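Local structure of extracellular solute-binding protein, family 5 (Chelativorans sp., 6WM6) at residues V76-V81 / N548-A553; T265-E268 / V274-P277. The protein binds EDTA and other aminopolycarboxylates in the periplasm, probably to deliver them to an ABC transporter. All coordinates share one frame; numbering follows the deposited sequence.

Contact 1: V76-V81 / N548-A553. With EDO (1,2-ethanediol), chain G; EDO (1,2-ethanediol), chain I; SO4 (sulfate ion), chain C.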
# COMPACT_ATOMS: atom_id res chain seq x y z
N VAL A 76 5.89 9.05 8.76
CA VAL A 76 6.67 9.76 9.77
C VAL A 76 8.16 9.70 9.48
O VAL A 76 8.91 10.59 9.88
CB VAL A 76 6.33 9.21 11.16
CG1 VAL A 76 7.27 9.73 12.20
CG2 VAL A 76 4.89 9.57 11.52
N THR A 77 8.64 8.64 8.84
CA THR A 77 10.08 8.49 8.59
C THR A 77 10.50 8.87 7.18
O THR A 77 11.70 9.04 6.95
CB THR A 77 10.63 7.10 8.98
OG1 THR A 77 10.06 6.04 8.18
CG2 THR A 77 10.37 6.80 10.45
N LEU A 78 9.57 9.05 6.25
CA LEU A 78 9.95 9.58 4.93
C LEU A 78 10.77 10.86 5.01
O LEU A 78 11.69 11.02 4.18
CB LEU A 78 8.72 9.76 4.02
CG LEU A 78 8.34 8.53 3.22
CD1 LEU A 78 6.94 8.73 2.64
CD2 LEU A 78 9.34 8.19 2.12
N PRO A 79 10.53 11.78 5.95
CA PRO A 79 11.36 13.00 6.02
C PRO A 79 12.78 12.79 6.47
O PRO A 79 13.58 13.73 6.34
CB PRO A 79 10.60 13.89 7.01
CG PRO A 79 9.18 13.37 6.96
CD PRO A 79 9.35 11.87 6.81
N ILE A 80 13.12 11.62 7.01
CA ILE A 80 14.46 11.37 7.52
C ILE A 80 15.22 10.29 6.75
O ILE A 80 16.45 10.20 6.87
CB ILE A 80 14.46 11.06 9.03
CG1 ILE A 80 14.08 9.62 9.31
CG2 ILE A 80 13.54 12.02 9.77
CD1 ILE A 80 14.26 9.22 10.77
N VAL A 81 14.55 9.45 5.97
CA VAL A 81 15.18 8.30 5.33
C VAL A 81 15.38 8.63 3.85
O VAL A 81 14.42 9.00 3.17
CB VAL A 81 14.29 7.06 5.49
CG1 VAL A 81 14.84 5.90 4.65
CG2 VAL A 81 14.18 6.64 6.93
N ASN A 548 -0.92 6.32 -3.11
CA ASN A 548 -0.21 5.07 -3.17
C ASN A 548 0.41 4.83 -1.80
O ASN A 548 0.26 5.63 -0.88
CB ASN A 548 0.82 5.08 -4.27
CG ASN A 548 1.75 6.25 -4.15
OD1 ASN A 548 2.49 6.35 -3.15
ND2 ASN A 548 1.73 7.15 -5.12
N GLN A 549 1.14 3.71 -1.65
CA GLN A 549 1.66 3.38 -0.33
C GLN A 549 2.64 4.39 0.21
O GLN A 549 2.83 4.47 1.43
CB GLN A 549 2.30 2.01 -0.33
CG GLN A 549 1.30 0.89 -0.46
CD GLN A 549 1.91 -0.46 -0.14
OE1 GLN A 549 2.58 -1.06 -0.97
NE2 GLN A 549 1.69 -0.92 1.07
N LEU A 550 3.33 5.13 -0.65
CA LEU A 550 4.31 6.10 -0.15
C LEU A 550 3.61 7.30 0.47
O LEU A 550 3.99 7.75 1.56
CB LEU A 550 5.30 6.49 -1.24
CG LEU A 550 6.45 5.51 -1.44
CD1 LEU A 550 7.44 5.57 -0.29
CD2 LEU A 550 5.99 4.07 -1.64
N GLY A 551 2.60 7.84 -0.19
CA GLY A 551 1.71 8.78 0.44
C GLY A 551 2.18 10.23 0.40
O GLY A 551 3.25 10.55 -0.17
N PRO A 552 1.39 11.13 1.00
CA PRO A 552 1.63 12.58 0.87
C PRO A 552 2.96 13.06 1.38
O PRO A 552 3.41 14.13 0.95
CB PRO A 552 0.46 13.22 1.63
CG PRO A 552 -0.58 12.16 1.70
CD PRO A 552 0.11 10.81 1.68
N ALA A 553 3.61 12.36 2.31
CA ALA A 553 4.89 12.80 2.82
C ALA A 553 6.06 12.46 1.91
O ALA A 553 7.22 12.60 2.32
CB ALA A 553 5.12 12.26 4.24
C1 EDO G . 10.63 13.23 1.71
O1 EDO G . 9.65 13.66 2.66
C2 EDO G . 11.70 14.30 1.51
O2 EDO G . 11.20 15.46 0.78
C1 EDO I . 5.98 0.54 -4.24
O1 EDO I . 5.61 -0.11 -5.46
C2 EDO I . 4.75 1.18 -3.61
O2 EDO I . 3.81 0.19 -3.19
S SO4 C . 1.57 -4.52 2.48
O1 SO4 C . 2.63 -3.58 2.11
O2 SO4 C . 1.36 -4.43 3.93
O3 SO4 C . 0.32 -4.14 1.81
O4 SO4 C . 1.98 -5.87 2.12

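Contact 2: T265-E268 / V274-P277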
# COMPACT_ATOMS: atom_id res chain seq x y z
N THR A 265 -12.50 16.96 13.59
CA THR A 265 -12.68 17.89 14.70
C THR A 265 -11.35 18.54 15.09
O THR A 265 -11.29 19.76 15.33
CB THR A 265 -13.31 17.17 15.89
OG1 THR A 265 -14.63 16.74 15.54
CG2 THR A 265 -13.39 18.09 17.11
N ALA A 266 -10.28 17.75 15.15
CA ALA A 266 -8.97 18.29 15.49
C ALA A 266 -8.51 19.32 14.45
O ALA A 266 -7.86 20.32 14.80
CB ALA A 266 -7.95 17.15 15.61
N LEU A 267 -8.80 19.07 13.17
CA LEU A 267 -8.44 20.03 12.13
C LEU A 267 -9.21 21.34 12.31
O LEU A 267 -8.63 22.43 12.24
CB LEU A 267 -8.69 19.39 10.75
CG LEU A 267 -8.39 20.25 9.55
CD1 LEU A 267 -6.93 20.54 9.37
CD2 LEU A 267 -8.94 19.53 8.28
N GLU A 268 -10.52 21.24 12.53
CA GLU A 268 -11.34 22.43 12.72
C GLU A 268 -10.89 23.23 13.94
O GLU A 268 -10.90 24.47 13.92
CB GLU A 268 -12.80 22.03 12.86
CG GLU A 268 -13.75 23.21 13.02
CD GLU A 268 -15.21 22.81 13.05
OE1 GLU A 268 -15.50 21.59 12.99
OE2 GLU A 268 -16.07 23.71 13.14
N VAL A 274 -3.37 19.06 8.96
CA VAL A 274 -3.51 18.11 7.86
C VAL A 274 -4.01 16.80 8.45
O VAL A 274 -3.49 16.34 9.48
CB VAL A 274 -2.17 17.81 7.17
CG1 VAL A 274 -2.38 16.93 5.92
CG2 VAL A 274 -1.44 19.09 6.82
N ILE A 275 -4.97 16.18 7.78
CA ILE A 275 -5.42 14.83 8.11
C ILE A 275 -5.48 14.03 6.81
O ILE A 275 -5.69 14.59 5.73
CB ILE A 275 -6.75 14.82 8.87
CG1 ILE A 275 -7.91 15.30 8.00
CG2 ILE A 275 -6.64 15.68 10.13
CD1 ILE A 275 -9.27 15.14 8.65
N TYR A 276 -5.34 12.71 6.93
CA TYR A 276 -5.36 11.79 5.77
C TYR A 276 -6.08 10.51 6.17
O TYR A 276 -5.51 9.41 6.15
CB TYR A 276 -3.92 11.52 5.32
CG TYR A 276 -3.76 10.91 3.94
CD1 TYR A 276 -4.25 11.53 2.82
CD2 TYR A 276 -3.04 9.73 3.76
CE1 TYR A 276 -4.04 11.01 1.53
CE2 TYR A 276 -2.85 9.19 2.49
CZ TYR A 276 -3.36 9.83 1.41
OH TYR A 276 -3.14 9.31 0.15
N PRO A 277 -7.36 10.62 6.52
CA PRO A 277 -8.08 9.44 7.02
C PRO A 277 -8.33 8.42 5.92
O PRO A 277 -8.48 8.76 4.74
CB PRO A 277 -9.40 10.02 7.53
CG PRO A 277 -9.61 11.25 6.70
CD PRO A 277 -8.20 11.82 6.53

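Contact 1: V76-V81 / N548-A553
Just beyond residues 76-77 of helix 71-77 in this periplasmic binding protein, Leu78 packs against Leu550 and Ala553 of the long loop between strands 540-541 and 560-561. Leu78 CD1 lies 3.3 Å from Leu550 O, while its CB sits 3.6 Å from Ala553 O, so both branch and stem press on backbone carbonyls. The same CD1 methyl also faces Ala553 CB, 4.3 Å away. The other branch meets the second leucine: Leu78 CD2 approaches Leu550 CD1 at 4.0 Å, and the two side chains cross at about a right angle. In Leu550 a chi1 of -82° sets CG beside the backbone N, and chi2 then brings CD1 to Leu78, although the CB does not point there. All three touching residues are buried.

The loop 548-553 makes its polar bonds to itself and to bound small molecules, with one to Arg74. An Asx turn forms as Asn548 OD1 accepts from Leu550 N at 2.9 Å, the donor lying in the carbonyl plane; a weak bond from Gly551 N reaches the same oxygen. Ala553 O receives a hydrogen bond from a 1,2-ethanediol O1 at 2.7 Å. The partly exposed Gln549 uses both ends of its amide: NE2 donates almost straight to sulfate O1 (3.0 Å, 171° at the hydrogen), and OE1 accepts from a second ethanediol O2 at 2.8 Å. A leucine in place of Gln549 would probably leave both the sulfate and that ethanediol without their amide mate. The sulfate has a second partner in Arg480, and all three small molecules probably come from the crystallisation liquor.

Arg74 of helix 71-77 bonds to Gln549 O through NH1. Met86 of strand 85-87 touches both leucines, and Pro79 packs on Leu235 of strand 232-237.

Contact 2: T265-E268 / V274-P277
Leu267, in the last turn of helix 263-268, packs over the short strand 274-275 that follows it, a compact helix-loop-strand unit in which five residues separate the two segments. Strand 274-275 pairs antiparallel with strand 524-537 in a mixed sheet, and the helix lies against one side of it.

Between the segments the contact is apolar, small and buried, covering 123 Å² over both sides. Leu267 and Ile275 turn their CB atoms toward one another's segment, and Leu267 CB meets the Ile275 CG2 methyl at 4.3 Å. This is the stem of the leucine against the short branch of the isoleucine. Val274, the residue before it in the strand, points its CB away from the helix, as the alternation of a strand requires, and its side chain touches Phe52 of strand 49-54 and Leu534 of strand 524-537. Ile535 touches both Leu267 and Ile275, and Gln263 and Leu264 of the same helix also pack on Ile275.

Polar links run from the strand to its neighbours: the backbone of Val274 bonds to that of Ala53, and Ile275 to Ile535. Past the strand end, Tyr276 OH is hydrogen-bonded to Asp545 OD1.

With CG opposite the main-chain nitrogen (chi1 179°), Leu267 reaches with its CD1 methyl toward the start of the strand, 3.9 Å from Val274 N.

How the contacts relate
The centres of the two contacts lie about 18 Å apart. Along the chain, both segments of contact 2 fall between 76-81 and 548-553, which are separated by 466 residues; contact 1 therefore brings together distant parts of the sequence, whereas contact 2 joins near neighbours. They meet directly through Pro552 and Tyr276, with Pro552 CD packed 3.5 Å from Tyr276 CE2. A further tie is the mixed sheet holding strands 49-54 and 232-237: the first receives residues 274-276, the second Val76, Pro79 and Ile80. Early, middle and late parts of the chain are thus interleaved in one continuous region of the binding protein.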